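Local coordinates for succinoglycan biosynthesis protein (Bacillus cereus ATCC 14579, PDB 3B55) that is of unproven function but binds calcium and belongs to the erythromycin esterase-like family, its name suggesting a part in succinoglycan biosynthesis, at residues I42-L53 and I374-I385. The protein carries 1 engineered substitution. Numbering follows the deposited sequence.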
# COMPACT_ATOMS: atom_id res chain seq x y z
N ILE A 42 15.34 26.85 7.91
CA ILE A 42 15.14 25.41 7.84
C ILE A 42 15.10 24.99 6.37
O ILE A 42 15.72 24.00 5.98
CB ILE A 42 13.81 25.00 8.52
CG1 ILE A 42 13.92 25.20 10.03
CG2 ILE A 42 13.47 23.56 8.18
CD1 ILE A 42 12.61 25.05 10.78
N ALA A 43 14.38 25.77 5.56
CA ALA A 43 14.25 25.49 4.13
C ALA A 43 15.59 25.57 3.40
O ALA A 43 15.74 25.02 2.31
CB ALA A 43 13.26 26.46 3.50
N LYS A 44 16.55 26.26 4.00
CA LYS A 44 17.87 26.40 3.41
C LYS A 44 18.74 25.21 3.81
O LYS A 44 19.63 24.80 3.07
CB LYS A 44 18.53 27.71 3.85
CG LYS A 44 17.89 28.96 3.23
CD LYS A 44 18.92 29.73 2.42
CE LYS A 44 18.27 30.73 1.45
NZ LYS A 44 18.17 32.13 1.97
N TRP A 45 18.48 24.67 5.00
CA TRP A 45 19.22 23.51 5.49
C TRP A 45 18.77 22.30 4.67
O TRP A 45 19.56 21.43 4.33
CB TRP A 45 18.89 23.28 6.97
CG TRP A 45 19.63 22.14 7.62
CD1 TRP A 45 20.71 22.24 8.45
CD2 TRP A 45 19.31 20.75 7.52
NE1 TRP A 45 21.09 20.98 8.88
CE2 TRP A 45 20.25 20.05 8.33
CE3 TRP A 45 18.34 20.01 6.84
CZ2 TRP A 45 20.23 18.66 8.46
CZ3 TRP A 45 18.32 18.63 6.97
CH2 TRP A 45 19.26 17.96 7.78
N LEU A 46 17.48 22.28 4.34
CA LEU A 46 16.89 21.20 3.54
C LEU A 46 17.50 21.18 2.15
O LEU A 46 17.73 20.12 1.58
CB LEU A 46 15.38 21.40 3.42
CG LEU A 46 14.55 21.31 4.70
CD1 LEU A 46 13.13 21.75 4.40
CD2 LEU A 46 14.57 19.89 5.23
N GLU A 47 17.75 22.37 1.61
CA GLU A 47 18.33 22.51 0.28
C GLU A 47 19.76 21.98 0.23
O GLU A 47 20.18 21.35 -0.75
CB GLU A 47 18.30 23.98 -0.14
CG GLU A 47 17.91 24.20 -1.58
CD GLU A 47 17.46 25.63 -1.84
OE1 GLU A 47 16.74 26.19 -0.99
OE2 GLU A 47 17.82 26.18 -2.91
N ALA A 48 20.51 22.23 1.29
CA ALA A 48 21.90 21.79 1.37
C ALA A 48 22.04 20.29 1.59
O ALA A 48 23.07 19.71 1.28
CB ALA A 48 22.62 22.55 2.47
N HIS A 49 21.00 19.66 2.13
CA HIS A 49 21.06 18.22 2.39
C HIS A 49 20.18 17.38 1.47
O HIS A 49 20.16 16.16 1.56
CB HIS A 49 20.69 17.93 3.85
CG HIS A 49 21.74 18.34 4.83
ND1 HIS A 49 22.07 19.66 5.05
CD2 HIS A 49 22.56 17.61 5.62
CE1 HIS A 49 23.06 19.72 5.93
NE2 HIS A 49 23.37 18.49 6.29
N ALA A 50 19.46 18.05 0.58
CA ALA A 50 18.58 17.35 -0.34
C ALA A 50 19.38 16.68 -1.44
O ALA A 50 20.35 17.24 -1.95
CB ALA A 50 17.57 18.32 -0.94
N LYS A 51 18.97 15.46 -1.79
CA LYS A 51 19.61 14.69 -2.85
C LYS A 51 18.74 14.97 -4.07
O LYS A 51 17.58 14.56 -4.13
CB LYS A 51 19.59 13.19 -2.53
CG LYS A 51 20.33 12.82 -1.24
CD LYS A 51 21.82 13.13 -1.33
CE LYS A 51 22.56 12.73 -0.05
NZ LYS A 51 22.11 13.49 1.15
N PRO A 52 19.28 15.69 -5.07
CA PRO A 52 18.51 16.03 -6.28
C PRO A 52 18.09 14.87 -7.16
O PRO A 52 18.86 13.95 -7.44
CB PRO A 52 19.43 16.99 -7.01
CG PRO A 52 20.78 16.46 -6.69
CD PRO A 52 20.66 16.19 -5.19
N LEU A 53 16.84 14.93 -7.60
CA LEU A 53 16.26 13.93 -8.49
C LEU A 53 16.19 14.63 -9.84
O LEU A 53 15.56 15.67 -9.99
CB LEU A 53 14.86 13.54 -8.02
CG LEU A 53 14.65 12.18 -7.36
CD1 LEU A 53 15.98 11.56 -6.96
CD2 LEU A 53 13.74 12.35 -6.16
N ILE A 374 7.14 24.75 3.23
CA ILE A 374 8.54 24.73 3.61
C ILE A 374 9.41 23.90 2.66
O ILE A 374 10.42 24.40 2.16
CB ILE A 374 8.67 24.28 5.07
CG1 ILE A 374 8.04 25.37 5.96
CG2 ILE A 374 10.13 24.05 5.44
CD1 ILE A 374 7.92 25.03 7.43
N PHE A 375 9.03 22.65 2.41
CA PHE A 375 9.80 21.82 1.48
C PHE A 375 9.62 22.40 0.07
O PHE A 375 10.47 22.22 -0.81
CB PHE A 375 9.30 20.37 1.50
CG PHE A 375 9.97 19.52 2.56
CD1 PHE A 375 11.10 18.78 2.26
CD2 PHE A 375 9.46 19.48 3.86
CE1 PHE A 375 11.74 18.02 3.24
CE2 PHE A 375 10.09 18.73 4.84
CZ PHE A 375 11.23 18.00 4.53
N GLY A 376 8.51 23.10 -0.14
CA GLY A 376 8.24 23.70 -1.43
C GLY A 376 9.15 24.86 -1.78
O GLY A 376 9.17 25.31 -2.93
N GLN A 377 9.88 25.37 -0.80
CA GLN A 377 10.79 26.49 -1.05
C GLN A 377 12.18 26.03 -1.49
O GLN A 377 13.04 26.85 -1.82
CB GLN A 377 10.90 27.39 0.18
CG GLN A 377 9.59 28.04 0.60
CD GLN A 377 8.86 28.68 -0.57
OE1 GLN A 377 7.94 28.10 -1.14
NE2 GLN A 377 9.29 29.88 -0.95
N VAL A 378 12.41 24.71 -1.48
CA VAL A 378 13.70 24.17 -1.92
C VAL A 378 13.76 24.37 -3.43
O VAL A 378 12.82 24.00 -4.14
CB VAL A 378 13.81 22.68 -1.58
CG1 VAL A 378 15.05 22.08 -2.25
CG2 VAL A 378 13.90 22.50 -0.06
N LYS A 379 14.85 24.94 -3.93
CA LYS A 379 14.98 25.20 -5.36
C LYS A 379 15.39 24.01 -6.23
O LYS A 379 16.39 24.05 -6.94
CB LYS A 379 15.94 26.36 -5.60
CG LYS A 379 15.41 27.39 -6.58
CD LYS A 379 16.38 28.55 -6.73
CE LYS A 379 15.68 29.85 -7.13
NZ LYS A 379 14.98 29.79 -8.43
N LYS A 380 14.57 22.97 -6.19
CA LYS A 380 14.81 21.78 -6.97
C LYS A 380 13.47 21.19 -7.36
O LYS A 380 12.56 21.11 -6.54
CB LYS A 380 15.63 20.76 -6.16
CG LYS A 380 17.02 21.24 -5.76
CD LYS A 380 17.75 20.16 -4.96
CE LYS A 380 19.20 20.52 -4.68
NZ LYS A 380 19.35 21.69 -3.77
N ASP A 381 13.34 20.79 -8.63
CA ASP A 381 12.10 20.21 -9.14
C ASP A 381 11.68 18.99 -8.33
O ASP A 381 10.52 18.86 -7.97
CB ASP A 381 12.27 19.84 -10.61
CG ASP A 381 12.42 21.06 -11.51
OD1 ASP A 381 13.18 20.99 -12.50
OD2 ASP A 381 11.76 22.09 -11.23
N GLN A 382 12.63 18.09 -8.08
CA GLN A 382 12.40 16.87 -7.31
C GLN A 382 13.66 16.54 -6.52
O GLN A 382 14.78 16.80 -6.98
CB GLN A 382 12.11 15.66 -8.22
CG GLN A 382 11.05 15.86 -9.29
CD GLN A 382 11.59 16.56 -10.50
OE1 GLN A 382 12.78 16.44 -10.83
NE2 GLN A 382 10.73 17.29 -11.19
N PHE A 383 13.49 15.96 -5.34
CA PHE A 383 14.62 15.59 -4.50
C PHE A 383 14.16 14.74 -3.33
O PHE A 383 12.97 14.70 -3.03
CB PHE A 383 15.32 16.84 -3.95
CG PHE A 383 14.46 17.66 -3.02
CD1 PHE A 383 13.57 18.61 -3.52
CD2 PHE A 383 14.53 17.48 -1.64
CE1 PHE A 383 12.77 19.36 -2.66
CE2 PHE A 383 13.74 18.22 -0.77
CZ PHE A 383 12.85 19.17 -1.28
N PHE A 384 15.09 14.04 -2.71
CA PHE A 384 14.74 13.26 -1.54
C PHE A 384 15.76 13.56 -0.45
O PHE A 384 16.80 14.16 -0.71
CB PHE A 384 14.65 11.76 -1.84
CG PHE A 384 15.93 11.12 -2.30
CD1 PHE A 384 16.42 11.34 -3.59
CD2 PHE A 384 16.59 10.22 -1.48
CE1 PHE A 384 17.54 10.66 -4.05
CE2 PHE A 384 17.71 9.53 -1.93
CZ PHE A 384 18.18 9.75 -3.22
N ILE A 385 15.44 13.15 0.77
CA ILE A 385 16.33 13.43 1.88
C ILE A 385 16.10 12.47 3.03
O ILE A 385 14.99 11.98 3.23
CB ILE A 385 16.11 14.88 2.38
CG1 ILE A 385 16.95 15.15 3.62
CG2 ILE A 385 14.63 15.10 2.66
CD1 ILE A 385 17.18 16.64 3.86
O HOH W 1 21.89 22.34 -2.90
O HOH W 2 15.60 18.34 -9.41
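Leu-46 has CG anti to its carbonyl carbon (chi1 -64°), which carries CD1 over one face of the Phe-375 ring, 4.0 Å from its centroid, a CH-pi contact almost on the ring normal. The same methyl touches Ile-374 CG2, while Leu-46 CB lies against Val-378 CG2. One residue further along the helix, Glu-47, extended beyond CG, slides past Val-378 in the opposite direction, its CG 3.6 Å from Val-378 CG1, and its OE2 takes a weak hydrogen bond from the backbone N of Lys-379. Lys-380 stretches back across, bending only at chi4, and its NZ donates to Glu-47 O at 3.2 Å; a water accepts from that amine and donates to the same carbonyl. Beyond helix 39-49 the chain enters strand 51-53, which pairs antiparallel with 382-386 and forms one edge of the eight-stranded mixed sheet within the chain; strand 429-433 flanks 382-386 on the other side. Lys-51 and Phe-384 are a hydrogen-bonded pair, with Lys-51 N to Phe-384 O at 2.8 Å and Phe-384 N to Lys-51 O at 2.9 Å. Lys-51 CB also rests over one face of the Phe-384 ring, while Leu-53 CD1 meets that ring at its edge, 3.4 Å from Phe-384 CD1. Leu-68 and Met-71 also touch the Phe-384 side chain, placing this end of the sheet against helix 68-72.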